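Local structure of protelomerase (Agrobacterium tumefaciens, 4F43) at residues 122-125 / 126-130; 87-90 / 91-94; 102-105 / 106-110; 211-214 / 215-219; 271-274 / 275-279. The protein generates and protects the hairpin ends of the linear chromosome as a DNA telomere resolvase, and is held here bound to hairpin DNA. The protein carries 1 engineered substitution. All coordinates share one frame; numbering follows the deposited sequence.

Contact 1: residues 122-125 / 126-130; sequences ENYR and QVLKI
Tyr124 and Leu128 meet at a slant, one helical turn apart: the CD1 methyl of Leu128 comes to 3.6 Å from Tyr124 CD1 and touches neighbouring CE1 almost as closely. The methyl's approach is oblique to the ring, which is brought there by its first torsion (chi1 80°), CG lying wedged between backbone N and carbonyl carbon, a setting uncommon inside a helix but workable in its first turn. One face of the same ring is covered by Arg125 CG, 3.8 Å above the plane and off toward the rim. All this happens where helix 124-134 of the catalytic domain begins, with Asn123 at the N-cap position; its side chain does no capping, and its carbonyl O receives a weak bond from Val127 N. The next bonds are true helical ones, Leu128 N to Tyr124 O at 2.9 Å being nearly straight at 168°. Beside the loop at Val252, Asn123 and Gln126 run alongside each other with their amides turned 46° apart; Asn123 OD1 and Gln126 NE2 stay 3.6 Å from each other, while Asn123 ND2 bonds weakly to Val252 O. Tyr124 OH hydrogen-bonds to Glu311, and Leu267 and Val271 of helix 263-276 pack against the ring.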
# COMPACT_ATOMS: atom_id res chain seq x y z
N GLU A 122 22.96 7.48 -2.30
CA GLU A 122 23.96 8.52 -2.08
C GLU A 122 23.40 9.91 -1.83
O GLU A 122 23.84 10.61 -0.91
CB GLU A 122 24.97 8.54 -3.24
CG GLU A 122 26.02 7.45 -3.14
CD GLU A 122 26.38 6.85 -4.48
OE1 GLU A 122 25.67 7.13 -5.47
OE2 GLU A 122 27.37 6.10 -4.55
N ASN A 123 22.43 10.33 -2.63
CA ASN A 123 21.87 11.67 -2.52
C ASN A 123 20.57 11.71 -1.73
O ASN A 123 19.64 12.43 -2.09
CB ASN A 123 21.64 12.26 -3.91
CG ASN A 123 22.88 12.18 -4.80
OD1 ASN A 123 24.00 12.40 -4.34
ND2 ASN A 123 22.67 11.85 -6.07
N TYR A 124 20.50 10.93 -0.65
CA TYR A 124 19.27 10.82 0.12
C TYR A 124 18.96 12.07 0.94
O TYR A 124 17.79 12.40 1.16
CB TYR A 124 19.29 9.58 1.02
CG TYR A 124 20.08 9.73 2.30
CD1 TYR A 124 19.45 10.05 3.50
CD2 TYR A 124 21.46 9.55 2.32
CE1 TYR A 124 20.16 10.19 4.67
CE2 TYR A 124 22.18 9.68 3.50
CZ TYR A 124 21.52 10.00 4.67
OH TYR A 124 22.24 10.14 5.83
N ARG A 125 20.00 12.77 1.38
CA ARG A 125 19.84 14.01 2.13
C ARG A 125 19.11 15.05 1.29
O ARG A 125 18.26 15.80 1.79
CB ARG A 125 21.19 14.55 2.58
CG ARG A 125 21.94 13.67 3.57
CD ARG A 125 23.28 14.27 3.95
NE ARG A 125 23.94 13.52 5.01
CZ ARG A 125 23.78 13.77 6.31
NH1 ARG A 125 22.97 14.75 6.70
NH2 ARG A 125 24.42 13.03 7.21
N GLN A 126 19.45 15.09 0.01
CA GLN A 126 18.82 16.01 -0.93
C GLN A 126 17.34 15.69 -1.08
O GLN A 126 16.51 16.59 -1.16
CB GLN A 126 19.52 15.96 -2.29
CG GLN A 126 21.02 16.16 -2.21
CD GLN A 126 21.65 16.35 -3.58
OE1 GLN A 126 21.07 16.99 -4.46
NE2 GLN A 126 22.84 15.80 -3.77
N VAL A 127 17.02 14.40 -1.13
CA VAL A 127 15.64 13.95 -1.24
C VAL A 127 14.84 14.35 0.00
O VAL A 127 13.72 14.86 -0.10
CB VAL A 127 15.55 12.43 -1.44
CG1 VAL A 127 14.11 11.96 -1.41
CG2 VAL A 127 16.22 12.02 -2.74
N LEU A 128 15.42 14.10 1.17
CA LEU A 128 14.81 14.48 2.44
C LEU A 128 14.55 15.98 2.48
O LEU A 128 13.49 16.43 2.93
CB LEU A 128 15.71 14.07 3.61
CG LEU A 128 15.89 12.57 3.84
CD1 LEU A 128 16.96 12.31 4.88
CD2 LEU A 128 14.57 11.94 4.25
N LYS A 129 15.52 16.75 2.00
CA LYS A 129 15.37 18.20 1.93
C LYS A 129 14.24 18.59 0.99
O LYS A 129 13.49 19.52 1.26
CB LYS A 129 16.68 18.86 1.49
CG LYS A 129 16.61 20.37 1.41
CD LYS A 129 16.36 20.98 2.78
CE LYS A 129 15.89 22.42 2.66
NZ LYS A 129 16.78 23.25 1.80
N ILE A 130 14.13 17.87 -0.13
CA ILE A 130 13.07 18.12 -1.10
C ILE A 130 11.70 17.89 -0.48
O ILE A 130 10.79 18.69 -0.66
CB ILE A 130 13.23 17.24 -2.36
CG1 ILE A 130 14.44 17.69 -3.18
CG2 ILE A 130 11.98 17.32 -3.23
CD1 ILE A 130 14.70 16.84 -4.41

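Contact 2: residues 87-90 / 91-94; sequences HPML and KIAT. With nucleotides of chain B.
Met89 carries its CG opposite the backbone N (chi1 -162°) and then bends at chi2 (52°), which swings SD back over the turn to Ile92. The sulfur ends 3.7 Å from Ile92 CB and nearly as close to CG2, with the two side chains crossing at about a right angle. Farther back along the thioether chain, Met89 CG lies 4.2 Å from Ala93 CB. The backbone beneath is a short, loosely bonded turn. Lys91 N binds Pro88 O at 2.9 Å from above the carbonyl plane, whereas Ile92 N makes weak bonds to both Pro88 O and Met89 O. Upstream, the His87 ring takes Met89 N on ND1 at 3.1 Å, close to the ring plane, and Pro88 CD rests over one of its faces. Met49 and Trp53 of helix 46-59 and Ile79 of helix 65-82 also touch Met89, burying it between helices. At the far end Thr94 OG1 comes 3.3 Å from OP2 of DA19 of chain B, so the chain leaves this turn beside the DNA backbone. The whole is a single-turn helix with a histidine side-chain cap at its start and an inverse gamma turn centred on Ala93 at its exit.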
# COMPACT_ATOMS: atom_id res chain seq x y z
N HIS A 87 -21.28 -19.40 0.98
CA HIS A 87 -21.53 -20.01 -0.32
C HIS A 87 -20.43 -20.99 -0.69
O HIS A 87 -19.24 -20.69 -0.53
CB HIS A 87 -21.68 -18.93 -1.39
CG HIS A 87 -22.47 -19.36 -2.58
ND1 HIS A 87 -21.94 -20.12 -3.60
CD2 HIS A 87 -23.77 -19.14 -2.91
CE1 HIS A 87 -22.87 -20.35 -4.51
NE2 HIS A 87 -23.99 -19.77 -4.12
N PRO A 88 -20.82 -22.17 -1.20
CA PRO A 88 -19.89 -23.24 -1.58
C PRO A 88 -18.93 -22.82 -2.70
O PRO A 88 -17.86 -23.42 -2.84
CB PRO A 88 -20.82 -24.35 -2.08
CG PRO A 88 -22.13 -24.07 -1.43
CD PRO A 88 -22.22 -22.58 -1.38
N MET A 89 -19.32 -21.82 -3.47
CA MET A 89 -18.50 -21.33 -4.58
C MET A 89 -17.17 -20.80 -4.08
O MET A 89 -16.17 -20.81 -4.81
CB MET A 89 -19.24 -20.24 -5.35
CG MET A 89 -18.67 -19.99 -6.73
SD MET A 89 -18.52 -21.53 -7.64
CE MET A 89 -18.18 -20.92 -9.28
N LEU A 90 -17.15 -20.33 -2.84
CA LEU A 90 -15.94 -19.82 -2.22
C LEU A 90 -14.90 -20.93 -2.04
O LEU A 90 -13.71 -20.67 -1.95
CB LEU A 90 -16.26 -19.18 -0.87
CG LEU A 90 -17.12 -17.92 -0.92
CD1 LEU A 90 -17.48 -17.46 0.48
CD2 LEU A 90 -16.40 -16.83 -1.68
N LYS A 91 -15.38 -22.17 -1.98
CA LYS A 91 -14.49 -23.32 -1.87
C LYS A 91 -14.13 -23.82 -3.26
O LYS A 91 -13.21 -24.63 -3.43
CB LYS A 91 -15.14 -24.44 -1.06
CG LYS A 91 -15.86 -23.96 0.19
CD LYS A 91 -14.95 -23.15 1.09
CE LYS A 91 -15.73 -22.49 2.22
NZ LYS A 91 -14.87 -21.59 3.04
N ILE A 92 -14.88 -23.35 -4.25
CA ILE A 92 -14.65 -23.72 -5.64
C ILE A 92 -13.86 -22.64 -6.36
O ILE A 92 -12.88 -22.93 -7.04
CB ILE A 92 -15.98 -23.95 -6.38
CG1 ILE A 92 -16.77 -25.08 -5.72
CG2 ILE A 92 -15.74 -24.24 -7.85
CD1 ILE A 92 -18.12 -25.34 -6.35
N ALA A 93 -14.30 -21.39 -6.21
CA ALA A 93 -13.65 -20.26 -6.86
C ALA A 93 -12.37 -19.85 -6.14
O ALA A 93 -12.32 -18.79 -5.51
CB ALA A 93 -14.60 -19.09 -6.98
N THR A 94 -11.35 -20.69 -6.23
CA THR A 94 -10.05 -20.38 -5.64
C THR A 94 -8.93 -20.81 -6.57
O THR A 94 -9.15 -21.59 -7.50
CB THR A 94 -9.87 -21.06 -4.27
OG1 THR A 94 -8.65 -20.61 -3.67
CG2 THR A 94 -9.82 -22.57 -4.42
P DA B 19 -6.97 -20.34 -0.72
OP1 DA B 19 -8.37 -19.93 -0.46
OP2 DA B 19 -6.69 -21.69 -1.27
O5' DA B 19 -6.29 -19.27 -1.69
C5' DA B 19 -6.87 -17.98 -1.87
C4' DA B 19 -6.41 -16.98 -0.83
O4' DA B 19 -4.97 -17.02 -0.68
C3' DA B 19 -6.66 -15.52 -1.17
O3' DA B 19 -8.00 -15.14 -0.86
C2' DA B 19 -5.67 -14.79 -0.27
C1' DA B 19 -4.63 -15.86 0.06
N9 DA B 19 -3.26 -15.45 -0.25
C8 DA B 19 -2.41 -15.98 -1.18
N7 DA B 19 -1.24 -15.39 -1.22
C5 DA B 19 -1.32 -14.40 -0.26
C6 DA B 19 -0.42 -13.41 0.19
N6 DA B 19 0.82 -13.26 -0.30
N1 DA B 19 -0.83 -12.58 1.16
C2 DA B 19 -2.07 -12.72 1.66
N3 DA B 19 -3.00 -13.60 1.32
C4 DA B 19 -2.57 -14.42 0.35

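Contact 3: residues 102-105 / 106-110; sequences EARR and VKMEK. With nucleotides of chain B.
Arg105 lays its guanidinium across Val106, whose CG2 methyl sits 3.5 Å above the plane, over its centre: this is the snug part of the contact. Two bends bring the group there, at chi2 (-127°) and chi3 (121°), turning its end toward Val106 and Glu109, still at the surface. The same methyl also packs against Glu102 O, so that it touches both a backbone carbonyl and the flat cationic group. Around them the main chain is regular helix, as in the bond from Met108 N to Arg104 O at 2.9 Å.

The outer side is ionic. Arg105 NH2 pairs with Glu102 OE2 at 2.6 Å, and NH1 reaches Glu109 OE1 at 3.2 Å. The second bond leaves within the guanidinium plane but meets the oxygen from above the carboxylate plane, the two groups being turned 71° apart, and Glu109 OE2 stays a little farther from NH1. This longer, out-of-plane arm is the looser of the two, and Glu109 is exposed while Glu102 is partly covered.

Elsewhere on helix 97-115 the basic residues turn to nucleic acid. Lys107 NZ donates to a thymine O4, while the extended Lys110 directs NZ to OP2 of DT12 of chain B; that separation is very short, and its exact value is doubtful. The chemistry therefore divides the helix: in the salt-bridge network Glu102 and Glu109 offset Arg105 and would probably favour its protonated form, and the lysines supply positive charge to the DNA, one bonding to a base, consistent with a part in recognition, and the other placed at a backbone phosphate.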
# COMPACT_ATOMS: atom_id res chain seq x y z
N GLU A 102 4.28 -21.10 -5.83
CA GLU A 102 5.22 -20.54 -6.78
C GLU A 102 5.33 -19.04 -6.57
O GLU A 102 6.42 -18.47 -6.63
CB GLU A 102 4.77 -20.84 -8.22
CG GLU A 102 5.70 -20.30 -9.30
CD GLU A 102 6.98 -21.10 -9.45
OE1 GLU A 102 7.16 -22.10 -8.72
OE2 GLU A 102 7.81 -20.74 -10.31
N ALA A 103 4.19 -18.40 -6.29
CA ALA A 103 4.16 -16.97 -5.99
C ALA A 103 5.02 -16.63 -4.78
O ALA A 103 5.86 -15.73 -4.83
CB ALA A 103 2.73 -16.51 -5.77
N ARG A 104 4.80 -17.36 -3.68
CA ARG A 104 5.57 -17.16 -2.46
C ARG A 104 7.06 -17.37 -2.69
O ARG A 104 7.89 -16.55 -2.28
CB ARG A 104 5.06 -18.11 -1.37
CG ARG A 104 5.95 -18.18 -0.13
CD ARG A 104 5.18 -18.70 1.07
NE ARG A 104 4.59 -20.01 0.84
CZ ARG A 104 3.72 -20.59 1.66
NH1 ARG A 104 3.24 -21.79 1.38
NH2 ARG A 104 3.33 -19.97 2.76
N ARG A 105 7.38 -18.47 -3.36
CA ARG A 105 8.76 -18.80 -3.73
C ARG A 105 9.43 -17.65 -4.47
O ARG A 105 10.51 -17.20 -4.09
CB ARG A 105 8.80 -20.06 -4.59
CG ARG A 105 10.16 -20.33 -5.22
CD ARG A 105 10.05 -20.52 -6.72
NE ARG A 105 10.84 -19.55 -7.46
CZ ARG A 105 10.90 -19.49 -8.79
NH1 ARG A 105 11.65 -18.57 -9.38
NH2 ARG A 105 10.21 -20.35 -9.53
N VAL A 106 8.78 -17.18 -5.53
CA VAL A 106 9.31 -16.08 -6.34
C VAL A 106 9.49 -14.82 -5.50
O VAL A 106 10.49 -14.11 -5.63
CB VAL A 106 8.42 -15.79 -7.56
CG1 VAL A 106 8.86 -14.52 -8.26
CG2 VAL A 106 8.45 -16.97 -8.53
N LYS A 107 8.52 -14.54 -4.63
CA LYS A 107 8.57 -13.38 -3.75
C LYS A 107 9.80 -13.40 -2.85
O LYS A 107 10.66 -12.50 -2.91
CB LYS A 107 7.31 -13.29 -2.89
CG LYS A 107 7.34 -12.17 -1.87
CD LYS A 107 6.15 -12.23 -0.93
CE LYS A 107 6.20 -13.46 -0.04
NZ LYS A 107 5.05 -13.52 0.89
N MET A 108 9.90 -14.43 -2.01
CA MET A 108 11.01 -14.57 -1.08
C MET A 108 12.35 -14.64 -1.81
O MET A 108 13.39 -14.25 -1.28
CB MET A 108 10.82 -15.81 -0.20
CG MET A 108 9.51 -15.82 0.58
SD MET A 108 9.38 -14.45 1.74
CE MET A 108 10.76 -14.79 2.82
N GLU A 109 12.31 -15.17 -3.03
CA GLU A 109 13.51 -15.22 -3.87
C GLU A 109 13.94 -13.81 -4.23
O GLU A 109 15.12 -13.47 -4.12
CB GLU A 109 13.24 -16.01 -5.15
CG GLU A 109 14.39 -15.98 -6.14
CD GLU A 109 14.03 -16.62 -7.47
OE1 GLU A 109 13.25 -16.02 -8.23
OE2 GLU A 109 14.52 -17.74 -7.74
N LYS A 110 12.98 -12.99 -4.64
CA LYS A 110 13.24 -11.59 -4.98
C LYS A 110 13.82 -10.84 -3.78
O LYS A 110 14.82 -10.12 -3.91
CB LYS A 110 11.96 -10.90 -5.44
CG LYS A 110 11.51 -11.30 -6.83
CD LYS A 110 10.14 -10.71 -7.14
CE LYS A 110 9.70 -11.05 -8.55
NZ LYS A 110 8.26 -10.74 -8.76
P DT B 12 7.79 -7.15 -8.03
OP1 DT B 12 9.17 -6.66 -8.22
OP2 DT B 12 7.53 -8.60 -7.96
O5' DT B 12 7.19 -6.47 -6.71
C5' DT B 12 7.16 -5.06 -6.61
C4' DT B 12 6.33 -4.61 -5.42
O4' DT B 12 4.98 -5.12 -5.56
C3' DT B 12 6.81 -5.09 -4.05
O3' DT B 12 6.61 -4.04 -3.11
C2' DT B 12 5.90 -6.27 -3.76
C1' DT B 12 4.61 -5.69 -4.32
N1 DT B 12 3.50 -6.67 -4.54
C2 DT B 12 2.34 -6.47 -3.84
O2 DT B 12 2.19 -5.55 -3.05
N3 DT B 12 1.36 -7.39 -4.08
C4 DT B 12 1.41 -8.47 -4.93
O4 DT B 12 0.45 -9.23 -5.06
C5 DT B 12 2.65 -8.62 -5.65
C7 DT B 12 2.83 -9.76 -6.61
C6 DT B 12 3.62 -7.73 -5.42

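Contact 4: residues 211-214 / 215-219; sequences AAYK and RLRES
Arg217 N reaches back to Tyr213 O at 2.9 Å, across the two halves of the last helical turns, but the shortest polar contact lies just beyond: Ser219 OG donates to Leu216 O at 2.6 Å. The same hydroxyl weakly caps Gly222 N, so one side chain links the end of one helix to the start of the next. The Tyr213 phenol hydrogen-bonds to Ala162 O, and Arg217 NH2 bonds weakly to Phe159 O. In the main chain, the bonds from Leu216 N to Ala212 O and from Arg215 N to Ala211 O are of the same i to i+4 kind as the first. Lys214 and Glu218 are of opposite charge but do not close a salt bridge: NZ and OE2 remain 4.3 Å apart, and the carboxylate oxygen lies nearer the lysine's CE.

Packing centres on the Tyr213 ring. Its CG stands opposite the backbone N (chi1 167°), and the ring leans along the helix until CZ is 3.6 Å from Arg217 CG. The arginine bends at chi2 (-70°), carrying NE past the phenol oxygen at 4.0 Å; ring and guanidinium planes are 69° apart, so this is no flat stack. Leu216 CD2 fills in on both groups, 4.2 Å from Tyr213 CD1 and 4.1 Å above the guanidinium plane near its rim. Phe164 meets the tyrosine ring edge-to-face.

Helix 206-217 thus rests with Ala212, Tyr213 and Leu216 on Ile143 and Leu147 of helix 140-151, just before helix 220-225 sets off; Tyr213 also reaches the link between helix 155-161 and strand 165-169.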
# COMPACT_ATOMS: atom_id res chain seq x y z
N ALA A 211 1.70 21.10 11.02
CA ALA A 211 1.20 22.25 10.28
C ALA A 211 0.86 21.87 8.84
O ALA A 211 -0.23 22.19 8.35
CB ALA A 211 2.22 23.38 10.31
N ALA A 212 1.79 21.19 8.18
CA ALA A 212 1.60 20.79 6.79
C ALA A 212 0.40 19.86 6.62
O ALA A 212 -0.32 19.94 5.64
CB ALA A 212 2.86 20.12 6.26
N TYR A 213 0.21 18.98 7.60
CA TYR A 213 -0.93 18.07 7.60
C TYR A 213 -2.23 18.83 7.82
O TYR A 213 -3.24 18.57 7.16
CB TYR A 213 -0.75 16.99 8.66
CG TYR A 213 -2.00 16.19 8.95
CD1 TYR A 213 -2.44 15.21 8.06
CD2 TYR A 213 -2.74 16.42 10.10
CE1 TYR A 213 -3.58 14.48 8.32
CE2 TYR A 213 -3.89 15.70 10.36
CZ TYR A 213 -4.30 14.73 9.47
OH TYR A 213 -5.44 14.00 9.73
N LYS A 214 -2.20 19.77 8.76
CA LYS A 214 -3.37 20.57 9.07
C LYS A 214 -3.80 21.40 7.86
O LYS A 214 -4.98 21.64 7.65
CB LYS A 214 -3.10 21.49 10.27
CG LYS A 214 -4.35 21.97 10.97
CD LYS A 214 -5.17 20.80 11.49
CE LYS A 214 -6.45 21.26 12.16
NZ LYS A 214 -7.26 20.11 12.65
N ARG A 215 -2.81 21.81 7.06
CA ARG A 215 -3.09 22.52 5.82
C ARG A 215 -3.62 21.56 4.76
O ARG A 215 -4.52 21.89 3.99
CB ARG A 215 -1.83 23.22 5.31
CG ARG A 215 -1.36 24.37 6.18
CD ARG A 215 0.01 24.85 5.73
NE ARG A 215 0.01 25.24 4.33
CZ ARG A 215 1.08 25.15 3.54
NH1 ARG A 215 2.23 24.69 4.02
NH2 ARG A 215 1.00 25.53 2.27
N LEU A 216 -3.04 20.36 4.73
CA LEU A 216 -3.43 19.33 3.77
C LEU A 216 -4.89 18.95 3.91
O LEU A 216 -5.61 18.81 2.91
CB LEU A 216 -2.56 18.08 3.95
CG LEU A 216 -3.02 16.81 3.23
CD1 LEU A 216 -2.69 16.87 1.75
CD2 LEU A 216 -2.42 15.57 3.88
N ARG A 217 -5.34 18.78 5.15
CA ARG A 217 -6.70 18.32 5.42
C ARG A 217 -7.78 19.34 5.07
O ARG A 217 -8.83 18.98 4.55
CB ARG A 217 -6.83 17.88 6.88
CG ARG A 217 -6.44 16.43 7.11
CD ARG A 217 -7.46 15.50 6.48
NE ARG A 217 -6.86 14.24 6.05
CZ ARG A 217 -6.48 13.98 4.81
NH1 ARG A 217 -6.63 14.90 3.86
NH2 ARG A 217 -5.95 12.80 4.50
N GLU A 218 -7.51 20.61 5.36
CA GLU A 218 -8.52 21.65 5.21
C GLU A 218 -8.61 22.20 3.79
O GLU A 218 -9.38 23.12 3.52
CB GLU A 218 -8.28 22.78 6.21
CG GLU A 218 -8.40 22.33 7.65
CD GLU A 218 -8.10 23.44 8.64
OE1 GLU A 218 -7.78 24.56 8.19
OE2 GLU A 218 -8.19 23.19 9.86
N SER A 219 -7.83 21.63 2.88
CA SER A 219 -7.89 22.03 1.47
C SER A 219 -9.08 21.36 0.79
O SER A 219 -9.69 20.44 1.33
CB SER A 219 -6.58 21.67 0.76
OG SER A 219 -6.32 20.28 0.84

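Contact 5: residues 271-274 / 275-279; sequences VAYH and NFAPP
His274 and Asn275 are joined by a side-chain hydrogen bond between sequence neighbours, and the histidine is worth following outward. Its CB lies 3.3 Å from Asn275 N and somewhat farther from Asn275 OD1. CG, carried opposite the backbone N (chi1 -173°), passes 3.9 Å from that same OD1. ND1 then closes on it, donating to Asn275 OD1 at 3.1 Å. The oxygen lies only 3° out of the imidazole plane, and the donor approaches nearly head-on to the amide carbonyl, with ring and amide turned 51° from each other. The bond would favour this rotation of ring and amide, with ND1 as the donor. Beyond it, the imidazole packs on Leu309 and on Glu311 and Asp312 of helix 310-316.

A second pairing runs from Tyr273 to Ala277, whose CB methyl points back at the helix and comes 3.5 Å from Tyr273 CD1, while also pressing on Tyr273 O. Phe276 sets its ring edge against Ala272, with CD2 at 4.1 Å from Ala272 CB, and one ring face is covered by Asn275 CB. The main chain is meanwhile losing its helical bonds. Phe276 N still binds Ala272 O well at 2.9 Å, but Asn275 N holds Val271 O only weakly.

Tyr273 and Phe276 both lean on Tyr286 of helix 283-291. The arrangement is that of a fraying C-terminal helix end in the catalytic domain, where helix 263-276 gives way to extended chain and two successive prolines, neither able to donate a backbone N-H.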
# COMPACT_ATOMS: atom_id res chain seq x y z
N VAL A 271 16.60 5.60 7.34
CA VAL A 271 17.10 6.81 7.99
C VAL A 271 16.70 6.89 9.47
O VAL A 271 17.54 7.17 10.32
CB VAL A 271 16.63 8.08 7.25
CG1 VAL A 271 16.97 9.32 8.06
CG2 VAL A 271 17.25 8.15 5.87
N ALA A 272 15.43 6.63 9.76
CA ALA A 272 14.96 6.70 11.14
C ALA A 272 15.60 5.61 12.01
O ALA A 272 15.77 5.80 13.21
CB ALA A 272 13.45 6.64 11.21
N TYR A 273 15.94 4.48 11.40
CA TYR A 273 16.74 3.49 12.10
C TYR A 273 18.15 4.02 12.33
O TYR A 273 18.74 3.82 13.38
CB TYR A 273 16.80 2.16 11.34
CG TYR A 273 17.75 1.16 11.97
CD1 TYR A 273 17.34 0.37 13.03
CD2 TYR A 273 19.05 1.03 11.51
CE1 TYR A 273 18.20 -0.54 13.62
CE2 TYR A 273 19.92 0.12 12.09
CZ TYR A 273 19.49 -0.66 13.14
OH TYR A 273 20.35 -1.56 13.71
N HIS A 274 18.67 4.70 11.32
CA HIS A 274 20.03 5.24 11.38
C HIS A 274 20.17 6.32 12.45
O HIS A 274 21.27 6.56 12.96
CB HIS A 274 20.43 5.80 10.01
CG HIS A 274 21.87 6.22 9.93
ND1 HIS A 274 22.31 7.46 10.36
CD2 HIS A 274 22.96 5.58 9.46
CE1 HIS A 274 23.61 7.55 10.16
NE2 HIS A 274 24.03 6.42 9.62
N ASN A 275 19.06 6.97 12.79
CA ASN A 275 19.10 8.08 13.73
C ASN A 275 18.55 7.80 15.13
O ASN A 275 19.14 8.22 16.13
CB ASN A 275 18.40 9.31 13.14
CG ASN A 275 19.20 9.96 12.03
OD1 ASN A 275 19.97 9.30 11.34
ND2 ASN A 275 19.01 11.26 11.84
N PHE A 276 17.42 7.10 15.21
CA PHE A 276 16.68 7.01 16.47
C PHE A 276 16.71 5.65 17.16
O PHE A 276 16.26 5.53 18.30
CB PHE A 276 15.23 7.44 16.25
CG PHE A 276 15.08 8.79 15.62
CD1 PHE A 276 15.13 9.94 16.39
CD2 PHE A 276 14.88 8.91 14.25
CE1 PHE A 276 15.00 11.18 15.80
CE2 PHE A 276 14.74 10.15 13.66
CZ PHE A 276 14.80 11.29 14.44
N ALA A 277 17.23 4.64 16.48
CA ALA A 277 17.17 3.27 16.98
C ALA A 277 17.94 3.04 18.28
O ALA A 277 19.14 3.29 18.35
CB ALA A 277 17.63 2.29 15.92
N PRO A 278 17.23 2.56 19.32
CA PRO A 278 17.80 2.17 20.61
C PRO A 278 18.84 1.05 20.45
O PRO A 278 18.83 0.36 19.43
CB PRO A 278 16.58 1.65 21.38
CG PRO A 278 15.43 2.39 20.79
CD PRO A 278 15.76 2.48 19.33
N PRO A 279 19.72 0.87 21.45
CA PRO A 279 20.81 -0.10 21.34
C PRO A 279 20.38 -1.54 21.62
O PRO A 279 21.13 -2.46 21.29
CB PRO A 279 21.79 0.36 22.42
CG PRO A 279 20.92 0.98 23.45
CD PRO A 279 19.81 1.66 22.70

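Along the chain the order is contact 2, 3, 1, 4, 5, and each is a local turn of one helix or helix end. Contacts 2 and 3 lie on successive helices, 89-92 and 97-115, with centres about 26 Å apart, and both reach the DNA directly. Contacts 1, 4 and 5 belong to the catalytic domain, on helices 124-134, 206-217 and 263-276, and stand back from the nucleic acid, their nearest atoms about 12 to 15 Å from it. Of all pairs, only contacts 1 and 5 touch: Val271 CG2 lies 3.8 Å from Tyr124 CE1. Contact 2 sits about 49 Å between centres from contact 1, across the chain's centre.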